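PDB 4BJJ: transcription factor tau subunit sfc1 from Schizosaccharomyces pombe, which is part of the tauA domain of TFIIIC that binds boxA promoter sites of tRNA genes, here as its sfc7-interacting amino-terminal domain. Local coordinates for residues Asn11-Leu15 against Cys42-Phe46; Ile16-Gly20 against Glu55-Arg59; Ala52-Leu56 against Gln97-Phe101; Pro67-Arg71 against Met104-Gln108; Asn76-Val80 against Asn91-Ile95. The protein carries 3 engineered substitutions. One frame throughout, in Å; residues are numbered along the deposited sequence.

Contact 1: residues Asn11-Leu15 against Cys42-Phe46; sequences NEYAL and CQTSF. With HG (mercury (II) ion), chain C.
Phe46 carries its ring beside its own backbone N (chi1 -80°), and this aims the ring's far edge at strand 12-15. On Cys42 the SG lies anti to the backbone N, which brings the sulfur beside the methyl of Ala14. The Phe46 edge meets main chain more than side chain. Its CZ is 3.8 Å from Tyr13 C, and its CE2 is 4.0 Å from Ala14 N, both near the ring plane. At CE1 the ring borders Glu12, whose OE1 comes within 3.7 Å at the ring edge. The carboxylate plane is turned 41° from the ring. The other oxygen, OE2, is held by a salt bridge to Arg96.

Here helix 35-47 packs on strand 12-18 of the mixed sheet in the Tau95 domain. The short segments run at 121° to each other, with axes 8.8 Å apart at closest. No hydrogen bond joins them. Residues 13-15 of the strand also pair antiparallel with a strand of the partner protein, and the sheet runs on across the interface.

Ala14 fills the middle of the contact. Its CB is 3.8 Å from Cys42 SG and 4.0 Å from Ser45 OG. The Ser45 hydroxyl turns back into its own helix and donates to Cys42 O at 2.7 Å. Cys42 SG also binds the mercury (II) ion at 2.2 Å, and the ion lies near the Phe46 ring as well.

Contact 2: residues Ile16-Gly20 against Glu55-Arg59; sequences IEHPG and ELNLR
His18 ND1 accepts a hydrogen bond from Gly20 N at 3.0 Å, with an N-H...N angle of 145°. The donor lies close to the imidazole plane, 13° out of it. At the other end of the ring, NE2 is hydrogen-bonded to Thr31 OG1. The ring is thus fixed at both nitrogens while its carbons and NE2 pack on leucines across the contact.

With CG anti to the backbone N (chi1 -169°), the imidazole is carried toward 55-59. Leu56 crosses it at about a right angle and puts CD1 3.5 Å from His18 NE2. Leu58 runs past in the opposite direction, and its CD2 is 3.7 Å from His18 CE1. The other Leu56 methyl, CD2, meets Pro19 tip to tip, 3.7 Å from the proline CD. Pro19 CG also comes near Leu58 CD1, at 4.3 Å.

This joins the end of strand 12-18 to the short strand 55-56 and the loop after it. The two are not paired through their backbones here. Phe28 meets the His18 ring, and Phe107 touches Leu58. With an alanine at His18, the Leu56 and Leu58 methyls would probably face a gap, and Gly20 N and Thr31 would lose their ring partner.

The hydrogen bonds at the two His18 nitrogens let a polar ring sit buried among aliphatic methyls.

Contact 3: residues Ala52-Leu56 against Gln97-Phe101; sequences ALLEL and QVFLF
Residues 52-56 and 97-101 run in nearly the same direction, 23° apart end to end, with Leu54 facing Phe99 and Leu56 facing Phe101 at CA separations of 7.3 and 7.8 Å. No hydrogen bond crosses between them, and the space is filled by side chains.

Leu56 packs on one face of Phe101. The Leu56 CB sits over that face, 3.8 Å from the ring centroid and 26° off the normal, in a CH-pi contact displaced toward the rim near CE1. Leu56 CD2 follows along the ring to CD1. At the edge of Phe101, CZ is 3.6 Å from Leu54 O.

Leu54 crosses Phe99 at about a right angle. Its CB is 3.6 Å from Phe99 CD2, and its CD2 lies over a face of that ring. The first torsion (chi1 -174°) swings the branched end of Leu54 toward the ring, and the second places CD2 over the face. The same methyl is 4.0 Å from Phe101 CE2, so Leu54 bridges both phenylalanines. Ala52 CB closes the far end, 3.4 Å from Gln97 OE1.

Strand 88-100 thereby packs against 52-56, which pairs with strand 68-73, while Ile16 of strand 12-18 and Ala41 of helix 35-47 add to the surroundings of Leu54. The layer between the segments is mainly aliphatic carbon on aromatic rings, and it depends on close fit rather than on directed bonds.

Contact 4: residues Pro67-Arg71 against Met104-Gln108; sequences PVQAR and MADFQ
Met104 reaches strand 68-73 through its side chain alone. From CB, chi1 (-48°) sets CG anti to the carbonyl carbon, and an extended chi2 carries SD outward. SD then meets Val68 tip to tip, 3.9 Å from its CG1. A bend at the last torsion (chi3 72°) turns the methyl toward the main chain, and CE stops 3.6 Å from Gln69 O. The same CE rests against the aliphatic part of Arg71, 4.0 Å from its CG. The two side chains cross at a slant.

Val68 spreads its branches between two partners. CG1 takes the sulfur and lies 4.4 Å from Phe107 CE2. CG2 is 3.5 Å from Asp106 OD2, and these two side chains slide past each other in opposite directions. Asp106 also sets its CB over the centre of the Phe107 ring, 3.7 Å above the plane. No hydrogen bond crosses the contact.

This is a surface contact. The loop after strand 88-100 folds back over strand 68-73, which is bonded at Val68 to Leu56 of strand 55-56, at Ala70 to Leu54 just before it, and at Arg71 to Leu100 of strand 88-100. Phe107 also touches Leu56, Leu58 and Pro19.

Contact 5: residues Asn76-Val80 against Asn91-Ile95; sequences NDLLV and NVSRI
Leu79 and Ser93 hold each other by two backbone hydrogen bonds. Leu79 N donates to Ser93 O at 2.7 Å, nearly straight at 172°, and Ser93 N donates back to Leu79 O at 2.9 Å. A third bond runs from Ile95 N to Asp77 O at 3.0 Å, from above the carbonyl plane.

One water donates to both Asp77 O and Ile95 O, another to Asp77 OD2 and Ile95 O. Asp77 OD2 also has a salt bridge to Arg75.

The segments belong to the antiparallel beta hairpin of strands 78-83 and 88-100. Leu78 with Arg94 and Val80 with Val92 are non-hydrogen-bonded pairs on either side of the Leu79-Ser93 pair. Residues 78-80 also pair with a strand of the partner protein.

On the Leu78 face, Leu78 CB is 4.1 Å from Val92 CG1, and its CD2 touches Arg94 CG. On the other face, with Leu79, Ile95 has CG1 beside its backbone N (chi1 -63°), near Leu79 CB, and an extended chi2 sends CD1 on to 3.6 Å from Leu78 O. Cut back to an alanine, Ile95 would probably open a gap beside Leu79 CB and the Leu78 carbonyl. Leu15 of strand 12-18 also packs on Ile95.

How the contacts relate
Strand 88-100 serves contacts 3 and 5, and strand 12-18 serves contacts 1 and 2. The two strands lie side by side: Leu15 bonds to Gln97 and Phe99, and Tyr13 to Arg94. Contact 5 is the buried one and the only one held across by backbone hydrogen bonds. Contacts 1, 2 and 3 are partly buried and rest on side-chain packing. Contact 4 is at the surface, where a valine meets methionine and aspartate. Contacts 2 and 3 share Leu56, whose methyls meet histidine and proline in one and whose CB and CD2 pack on phenylalanine in the other. Phe107 ties contact 4 to both. Only contact 1 has a helix segment and the mercury ion, though helix 35-47 also touches contact 3.

Contact 1: residues Asn11-Leu15 against Cys42-Phe46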
# COMPACT_ATOMS: atom_id res chain seq x y z
N ASN A 11 -11.00 -6.23 6.99
CA ASN A 11 -10.80 -4.82 6.75
C ASN A 11 -10.19 -4.60 5.38
O ASN A 11 -9.36 -5.40 4.92
CB ASN A 11 -9.88 -4.23 7.82
CG ASN A 11 -10.35 -4.56 9.23
OD1 ASN A 11 -11.51 -4.44 9.55
ND2 ASN A 11 -9.43 -5.00 10.06
N GLU A 12 -10.59 -3.52 4.73
CA GLU A 12 -10.08 -3.20 3.42
C GLU A 12 -9.70 -1.73 3.30
O GLU A 12 -10.22 -0.88 4.01
CB GLU A 12 -11.13 -3.58 2.39
CG GLU A 12 -11.43 -5.07 2.35
CD GLU A 12 -12.34 -5.45 1.20
OE1 GLU A 12 -13.20 -4.61 0.85
OE2 GLU A 12 -12.19 -6.57 0.63
N TYR A 13 -8.78 -1.44 2.39
CA TYR A 13 -8.27 -0.09 2.21
C TYR A 13 -8.07 0.25 0.75
O TYR A 13 -7.94 -0.64 -0.09
CB TYR A 13 -6.91 0.07 2.88
CG TYR A 13 -6.92 -0.10 4.37
CD1 TYR A 13 -6.98 -1.36 4.94
CD2 TYR A 13 -6.87 1.00 5.19
CE1 TYR A 13 -6.99 -1.50 6.31
CE2 TYR A 13 -6.86 0.87 6.52
CZ TYR A 13 -6.91 -0.37 7.09
OH TYR A 13 -6.91 -0.45 8.46
N ALA A 14 -8.00 1.55 0.47
CA ALA A 14 -7.48 2.04 -0.80
C ALA A 14 -6.08 2.62 -0.60
O ALA A 14 -5.76 3.14 0.46
CB ALA A 14 -8.39 3.11 -1.36
N LEU A 15 -5.26 2.58 -1.64
CA LEU A 15 -3.89 3.04 -1.49
C LEU A 15 -3.60 4.06 -2.55
O LEU A 15 -3.86 3.83 -3.71
CB LEU A 15 -2.93 1.86 -1.60
CG LEU A 15 -1.44 2.17 -1.77
CD1 LEU A 15 -0.89 2.75 -0.49
CD2 LEU A 15 -0.68 0.92 -2.20
N CYS A 42 -11.60 7.70 -2.22
CA CYS A 42 -11.62 6.34 -1.68
C CYS A 42 -13.03 5.74 -1.61
O CYS A 42 -13.24 4.57 -1.94
CB CYS A 42 -10.97 6.30 -0.29
SG CYS A 42 -11.25 4.74 0.63
N GLN A 43 -13.99 6.51 -1.15
CA GLN A 43 -15.35 6.03 -1.08
C GLN A 43 -15.90 5.61 -2.49
O GLN A 43 -16.57 4.58 -2.62
CB GLN A 43 -16.22 7.12 -0.47
CG GLN A 43 -17.71 6.96 -0.75
CD GLN A 43 -18.54 8.12 -0.23
OE1 GLN A 43 -18.37 9.28 -0.65
NE2 GLN A 43 -19.43 7.82 0.71
N THR A 44 -15.66 6.42 -3.52
CA THR A 44 -16.08 6.05 -4.86
C THR A 44 -15.45 4.73 -5.28
O THR A 44 -16.11 3.90 -5.92
CB THR A 44 -15.68 7.10 -5.89
OG1 THR A 44 -16.16 8.39 -5.51
CG2 THR A 44 -16.26 6.78 -7.28
N SER A 45 -14.18 4.52 -4.92
CA SER A 45 -13.48 3.30 -5.34
C SER A 45 -14.13 2.03 -4.78
O SER A 45 -14.03 0.96 -5.39
CB SER A 45 -11.94 3.33 -5.05
OG SER A 45 -11.65 3.31 -3.67
N PHE A 46 -14.85 2.17 -3.67
CA PHE A 46 -15.55 1.04 -3.06
C PHE A 46 -17.01 0.93 -3.46
O PHE A 46 -17.55 -0.16 -3.57
CB PHE A 46 -15.44 1.13 -1.54
CG PHE A 46 -14.12 0.62 -1.02
CD1 PHE A 46 -13.93 -0.72 -0.79
CD2 PHE A 46 -13.06 1.49 -0.80
CE1 PHE A 46 -12.73 -1.18 -0.32
CE2 PHE A 46 -11.86 1.04 -0.33
CZ PHE A 46 -11.69 -0.30 -0.10
HG HG C . -13.23 4.63 1.57

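Contact 2: residues Ile16-Gly20 against Glu55-Arg59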
# COMPACT_ATOMS: atom_id res chain seq x y z
N ILE A 16 -3.05 5.19 -2.14
CA ILE A 16 -2.64 6.22 -3.05
C ILE A 16 -1.13 6.29 -3.09
O ILE A 16 -0.49 6.63 -2.09
CB ILE A 16 -3.21 7.57 -2.62
CG1 ILE A 16 -4.73 7.50 -2.64
CG2 ILE A 16 -2.76 8.66 -3.56
CD1 ILE A 16 -5.39 8.65 -1.92
N GLU A 17 -0.54 5.98 -4.23
CA GLU A 17 0.92 6.05 -4.39
C GLU A 17 1.34 7.42 -4.90
O GLU A 17 1.44 7.64 -6.10
CB GLU A 17 1.42 4.92 -5.28
CG GLU A 17 1.23 3.53 -4.67
CD GLU A 17 1.92 2.40 -5.45
OE1 GLU A 17 2.58 2.66 -6.49
OE2 GLU A 17 1.80 1.24 -5.01
N HIS A 18 1.60 8.32 -3.96
CA HIS A 18 1.94 9.71 -4.25
C HIS A 18 3.46 9.83 -4.48
O HIS A 18 4.25 9.13 -3.84
CB HIS A 18 1.47 10.50 -3.05
CG HIS A 18 1.48 11.98 -3.21
ND1 HIS A 18 2.64 12.70 -3.35
CD2 HIS A 18 0.48 12.90 -3.15
CE1 HIS A 18 2.36 13.99 -3.42
NE2 HIS A 18 1.05 14.14 -3.29
N PRO A 19 3.89 10.68 -5.41
CA PRO A 19 5.32 10.76 -5.76
C PRO A 19 6.13 11.80 -4.99
O PRO A 19 7.35 11.81 -5.08
CB PRO A 19 5.30 11.16 -7.23
CG PRO A 19 4.02 11.93 -7.39
CD PRO A 19 3.04 11.40 -6.38
N GLY A 20 5.44 12.68 -4.29
CA GLY A 20 6.08 13.64 -3.40
C GLY A 20 6.10 13.30 -1.91
O GLY A 20 6.04 12.16 -1.52
N GLU A 55 -7.05 13.19 -8.94
CA GLU A 55 -6.20 14.10 -9.67
C GLU A 55 -5.07 14.67 -8.79
O GLU A 55 -5.28 14.99 -7.62
CB GLU A 55 -7.08 15.22 -10.21
CG GLU A 55 -6.49 16.00 -11.34
CD GLU A 55 -7.48 16.97 -11.93
OE1 GLU A 55 -8.25 16.54 -12.81
OE2 GLU A 55 -7.49 18.14 -11.51
N LEU A 56 -3.87 14.78 -9.35
CA LEU A 56 -2.70 15.26 -8.61
C LEU A 56 -2.19 16.57 -9.20
O LEU A 56 -1.98 16.71 -10.42
CB LEU A 56 -1.59 14.22 -8.64
CG LEU A 56 -0.26 14.60 -7.95
CD1 LEU A 56 -0.40 14.63 -6.44
CD2 LEU A 56 0.81 13.63 -8.35
N ASN A 57 -1.98 17.52 -8.30
CA ASN A 57 -1.45 18.83 -8.65
C ASN A 57 -0.30 19.22 -7.71
O ASN A 57 -0.52 19.79 -6.65
CB ASN A 57 -2.58 19.86 -8.56
CG ASN A 57 -2.21 21.17 -9.17
OD1 ASN A 57 -1.14 21.32 -9.74
ND2 ASN A 57 -3.09 22.12 -9.06
N LEU A 58 0.92 18.90 -8.11
CA LEU A 58 2.11 19.14 -7.28
C LEU A 58 2.56 20.59 -7.22
O LEU A 58 3.19 20.99 -6.25
CB LEU A 58 3.29 18.32 -7.79
CG LEU A 58 3.17 16.80 -7.64
CD1 LEU A 58 4.37 16.15 -8.30
CD2 LEU A 58 3.05 16.42 -6.18
N ARG A 59 2.28 21.36 -8.27
CA ARG A 59 2.71 22.75 -8.34
C ARG A 59 1.53 23.67 -8.63
O ARG A 59 1.42 24.19 -9.73
CB ARG A 59 3.78 22.91 -9.41
CG ARG A 59 5.02 22.03 -9.23
CD ARG A 59 5.99 22.22 -10.38
NE ARG A 59 6.42 23.60 -10.55
CZ ARG A 59 7.31 24.23 -9.79
NH1 ARG A 59 7.90 23.62 -8.75
NH2 ARG A 59 7.63 25.49 -10.06

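Contact 3: residues Ala52-Leu56 against Gln97-Phe101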
# COMPACT_ATOMS: atom_id res chain seq x y z
N ALA A 52 -13.71 5.19 -10.25
CA ALA A 52 -12.69 5.75 -9.38
C ALA A 52 -11.78 6.70 -10.13
O ALA A 52 -11.38 6.45 -11.25
CB ALA A 52 -11.88 4.64 -8.74
N LEU A 53 -11.42 7.78 -9.47
CA LEU A 53 -10.78 8.91 -10.12
C LEU A 53 -10.07 9.74 -9.04
O LEU A 53 -10.59 9.96 -7.97
CB LEU A 53 -11.87 9.76 -10.82
CG LEU A 53 -11.40 10.92 -11.68
CD1 LEU A 53 -12.37 11.16 -12.81
CD2 LEU A 53 -11.24 12.19 -10.86
N LEU A 54 -8.89 10.23 -9.36
CA LEU A 54 -8.20 11.13 -8.47
C LEU A 54 -7.18 11.92 -9.27
O LEU A 54 -6.51 11.39 -10.16
CB LEU A 54 -7.53 10.34 -7.34
CG LEU A 54 -6.85 11.08 -6.20
CD1 LEU A 54 -7.81 11.94 -5.43
CD2 LEU A 54 -6.20 10.05 -5.27
N GLU A 55 -7.05 13.19 -8.94
CA GLU A 55 -6.20 14.10 -9.67
C GLU A 55 -5.07 14.67 -8.79
O GLU A 55 -5.28 14.99 -7.62
CB GLU A 55 -7.08 15.22 -10.21
CG GLU A 55 -6.49 16.00 -11.34
CD GLU A 55 -7.48 16.97 -11.93
OE1 GLU A 55 -8.25 16.54 -12.81
OE2 GLU A 55 -7.49 18.14 -11.51
N LEU A 56 -3.87 14.78 -9.35
CA LEU A 56 -2.70 15.26 -8.61
C LEU A 56 -2.19 16.57 -9.20
O LEU A 56 -1.98 16.71 -10.42
CB LEU A 56 -1.59 14.22 -8.64
CG LEU A 56 -0.26 14.60 -7.95
CD1 LEU A 56 -0.40 14.63 -6.44
CD2 LEU A 56 0.81 13.63 -8.35
N GLN A 97 -7.85 -1.36 -3.89
CA GLN A 97 -7.55 -0.50 -5.03
C GLN A 97 -6.37 0.43 -4.81
O GLN A 97 -6.09 0.86 -3.69
CB GLN A 97 -8.78 0.32 -5.48
CG GLN A 97 -9.08 0.02 -6.96
CD GLN A 97 -10.32 0.69 -7.49
OE1 GLN A 97 -10.56 1.87 -7.27
NE2 GLN A 97 -11.11 -0.06 -8.23
N VAL A 98 -5.69 0.76 -5.90
CA VAL A 98 -4.51 1.59 -5.86
C VAL A 98 -4.66 2.73 -6.84
O VAL A 98 -5.03 2.51 -7.99
CB VAL A 98 -3.25 0.79 -6.23
CG1 VAL A 98 -2.03 1.56 -5.86
CG2 VAL A 98 -3.23 -0.51 -5.49
N PHE A 99 -4.37 3.94 -6.40
CA PHE A 99 -4.20 5.09 -7.28
C PHE A 99 -2.70 5.28 -7.51
O PHE A 99 -1.94 5.61 -6.59
CB PHE A 99 -4.83 6.33 -6.66
CG PHE A 99 -6.32 6.22 -6.42
CD1 PHE A 99 -6.80 5.56 -5.29
CD2 PHE A 99 -7.23 6.77 -7.32
CE1 PHE A 99 -8.15 5.46 -5.06
CE2 PHE A 99 -8.60 6.68 -7.10
CZ PHE A 99 -9.06 6.03 -5.97
N LEU A 100 -2.29 5.05 -8.75
CA LEU A 100 -0.88 5.03 -9.14
C LEU A 100 -0.48 6.36 -9.75
O LEU A 100 -0.86 6.69 -10.87
CB LEU A 100 -0.63 3.91 -10.15
CG LEU A 100 -0.99 2.50 -9.68
CD1 LEU A 100 -1.32 1.61 -10.86
CD2 LEU A 100 0.09 1.85 -8.88
N PHE A 101 0.28 7.12 -8.98
CA PHE A 101 0.87 8.34 -9.48
C PHE A 101 2.37 8.16 -9.73
O PHE A 101 2.89 8.74 -10.66
CB PHE A 101 0.62 9.50 -8.51
CG PHE A 101 -0.76 10.01 -8.54
CD1 PHE A 101 -1.24 10.65 -9.66
CD2 PHE A 101 -1.58 9.85 -7.46
CE1 PHE A 101 -2.52 11.13 -9.69
CE2 PHE A 101 -2.87 10.33 -7.49
CZ PHE A 101 -3.34 10.99 -8.61

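Contact 4: residues Pro67-Arg71 against Met104-Gln108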
# COMPACT_ATOMS: atom_id res chain seq x y z
N PRO A 67 -2.02 19.39 -14.10
CA PRO A 67 -2.61 18.36 -13.23
C PRO A 67 -2.78 16.99 -13.91
O PRO A 67 -3.08 16.90 -15.09
CB PRO A 67 -3.98 18.92 -12.88
CG PRO A 67 -3.86 20.37 -13.04
CD PRO A 67 -2.85 20.61 -14.14
N VAL A 68 -2.58 15.92 -13.15
CA VAL A 68 -2.52 14.58 -13.71
C VAL A 68 -3.54 13.68 -13.03
O VAL A 68 -3.69 13.73 -11.81
CB VAL A 68 -1.06 14.00 -13.51
CG1 VAL A 68 -1.03 12.50 -13.61
CG2 VAL A 68 -0.13 14.60 -14.52
N GLN A 69 -4.20 12.84 -13.81
CA GLN A 69 -5.11 11.83 -13.29
C GLN A 69 -4.38 10.53 -12.97
O GLN A 69 -3.52 10.10 -13.73
CB GLN A 69 -6.19 11.55 -14.32
CG GLN A 69 -7.02 12.77 -14.71
CD GLN A 69 -8.30 12.93 -13.92
OE1 GLN A 69 -8.60 12.13 -13.04
NE2 GLN A 69 -9.05 13.97 -14.23
N ALA A 70 -4.71 9.90 -11.84
CA ALA A 70 -4.15 8.61 -11.49
C ALA A 70 -4.62 7.53 -12.41
O ALA A 70 -5.76 7.54 -12.86
CB ALA A 70 -4.54 8.23 -10.08
N ARG A 71 -3.75 6.55 -12.63
CA ARG A 71 -4.13 5.27 -13.13
C ARG A 71 -4.62 4.46 -11.94
O ARG A 71 -3.95 4.37 -10.93
CB ARG A 71 -2.95 4.58 -13.82
CG ARG A 71 -2.54 5.26 -15.12
CD ARG A 71 -1.84 4.28 -16.04
NE ARG A 71 -2.79 3.51 -16.83
CZ ARG A 71 -2.47 2.43 -17.54
NH1 ARG A 71 -1.22 1.98 -17.54
NH2 ARG A 71 -3.40 1.79 -18.24
N MET A 104 4.45 7.01 -13.50
CA MET A 104 3.97 7.62 -14.72
C MET A 104 5.15 8.44 -15.24
O MET A 104 6.06 8.76 -14.47
CB MET A 104 2.75 8.51 -14.46
CG MET A 104 1.69 7.84 -13.60
SD MET A 104 0.20 8.84 -13.45
CE MET A 104 -0.48 8.66 -15.10
N ALA A 105 5.15 8.75 -16.53
CA ALA A 105 6.30 9.41 -17.17
C ALA A 105 6.70 10.71 -16.48
O ALA A 105 7.87 11.07 -16.49
CB ALA A 105 6.01 9.66 -18.65
N ASP A 106 5.73 11.40 -15.86
CA ASP A 106 5.95 12.74 -15.28
C ASP A 106 6.91 12.76 -14.08
O ASP A 106 7.72 13.69 -13.93
CB ASP A 106 4.62 13.38 -14.86
CG ASP A 106 3.59 13.32 -15.95
OD1 ASP A 106 3.40 12.23 -16.53
OD2 ASP A 106 2.95 14.36 -16.23
N PHE A 107 6.80 11.73 -13.24
CA PHE A 107 7.44 11.72 -11.93
C PHE A 107 8.62 10.75 -11.81
O PHE A 107 9.02 10.39 -10.70
CB PHE A 107 6.39 11.40 -10.88
CG PHE A 107 5.14 12.19 -11.04
CD1 PHE A 107 5.17 13.58 -11.00
CD2 PHE A 107 3.92 11.56 -11.27
CE1 PHE A 107 4.01 14.32 -11.17
CE2 PHE A 107 2.75 12.29 -11.43
CZ PHE A 107 2.80 13.67 -11.38
N GLN A 108 9.20 10.34 -12.93
CA GLN A 108 10.30 9.39 -12.88
C GLN A 108 11.59 10.07 -12.41
O GLN A 108 11.90 11.20 -12.80
CB GLN A 108 10.49 8.70 -14.24
CG GLN A 108 10.93 7.23 -14.10
CD GLN A 108 9.80 6.31 -13.67
OE1 GLN A 108 8.62 6.61 -13.87
NE2 GLN A 108 10.15 5.18 -13.06

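Contact 5: residues Asn76-Val80 against Asn91-Ile95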
# COMPACT_ATOMS: atom_id res chain seq x y z
N ASN A 76 -2.84 -7.28 -5.45
CA ASN A 76 -3.17 -8.10 -4.30
C ASN A 76 -2.36 -7.64 -3.11
O ASN A 76 -1.89 -8.45 -2.30
CB ASN A 76 -2.91 -9.56 -4.62
CG ASN A 76 -1.53 -9.81 -5.20
OD1 ASN A 76 -0.73 -8.90 -5.42
ND2 ASN A 76 -1.24 -11.07 -5.45
N ASP A 77 -2.21 -6.33 -2.98
CA ASP A 77 -1.39 -5.78 -1.92
C ASP A 77 -2.07 -5.98 -0.58
O ASP A 77 -3.30 -6.01 -0.47
CB ASP A 77 -1.13 -4.30 -2.15
CG ASP A 77 -0.64 -3.98 -3.57
OD1 ASP A 77 0.31 -4.64 -4.02
OD2 ASP A 77 -1.22 -3.08 -4.22
N LEU A 78 -1.25 -6.07 0.46
CA LEU A 78 -1.76 -6.24 1.80
C LEU A 78 -1.19 -5.16 2.66
O LEU A 78 -0.12 -4.64 2.40
CB LEU A 78 -1.37 -7.61 2.37
CG LEU A 78 -1.82 -8.82 1.54
CD1 LEU A 78 -1.20 -10.08 2.12
CD2 LEU A 78 -3.32 -8.95 1.54
N LEU A 79 -1.95 -4.81 3.69
CA LEU A 79 -1.50 -3.87 4.67
C LEU A 79 -1.26 -4.65 5.97
O LEU A 79 -2.17 -5.29 6.48
CB LEU A 79 -2.53 -2.78 4.88
CG LEU A 79 -2.08 -1.76 5.92
CD1 LEU A 79 -0.91 -0.92 5.40
CD2 LEU A 79 -3.24 -0.90 6.30
N VAL A 80 -0.05 -4.57 6.48
CA VAL A 80 0.35 -5.42 7.59
C VAL A 80 0.71 -4.56 8.78
O VAL A 80 1.62 -3.74 8.73
CB VAL A 80 1.55 -6.30 7.20
CG1 VAL A 80 1.98 -7.17 8.36
CG2 VAL A 80 1.19 -7.17 6.00
N ASN A 91 -2.33 -7.34 12.66
CA ASN A 91 -3.42 -7.36 11.68
C ASN A 91 -2.89 -7.40 10.24
O ASN A 91 -1.85 -6.81 9.91
CB ASN A 91 -4.32 -6.14 11.90
CG ASN A 91 -5.71 -6.29 11.23
OD1 ASN A 91 -6.06 -5.55 10.31
ND2 ASN A 91 -6.51 -7.23 11.73
N VAL A 92 -3.62 -8.12 9.40
CA VAL A 92 -3.40 -8.08 7.95
C VAL A 92 -4.70 -7.72 7.25
O VAL A 92 -5.72 -8.33 7.51
CB VAL A 92 -2.88 -9.42 7.39
CG1 VAL A 92 -2.55 -9.28 5.90
CG2 VAL A 92 -1.66 -9.90 8.18
N SER A 93 -4.65 -6.76 6.33
CA SER A 93 -5.83 -6.29 5.60
C SER A 93 -5.53 -6.15 4.10
O SER A 93 -4.41 -5.90 3.71
CB SER A 93 -6.28 -4.93 6.13
OG SER A 93 -6.43 -4.96 7.52
N ARG A 94 -6.56 -6.31 3.28
CA ARG A 94 -6.38 -6.16 1.85
C ARG A 94 -6.49 -4.70 1.40
O ARG A 94 -7.30 -3.95 1.88
CB ARG A 94 -7.38 -7.02 1.09
CG ARG A 94 -7.25 -8.48 1.40
CD ARG A 94 -8.21 -9.32 0.57
NE ARG A 94 -8.02 -9.13 -0.87
CZ ARG A 94 -8.84 -9.60 -1.81
NH1 ARG A 94 -9.92 -10.28 -1.46
NH2 ARG A 94 -8.59 -9.39 -3.11
N ILE A 95 -5.59 -4.32 0.51
CA ILE A 95 -5.65 -3.07 -0.20
C ILE A 95 -6.36 -3.44 -1.52
O ILE A 95 -5.80 -4.13 -2.38
CB ILE A 95 -4.22 -2.53 -0.44
CG1 ILE A 95 -3.53 -2.23 0.89
CG2 ILE A 95 -4.21 -1.28 -1.29
CD1 ILE A 95 -2.02 -1.98 0.79
O HOH W 1 -5.42 -7.25 -1.71
O HOH W 2 -4.08 -4.03 -4.62
O HOH W 3 -3.82 -4.47 8.66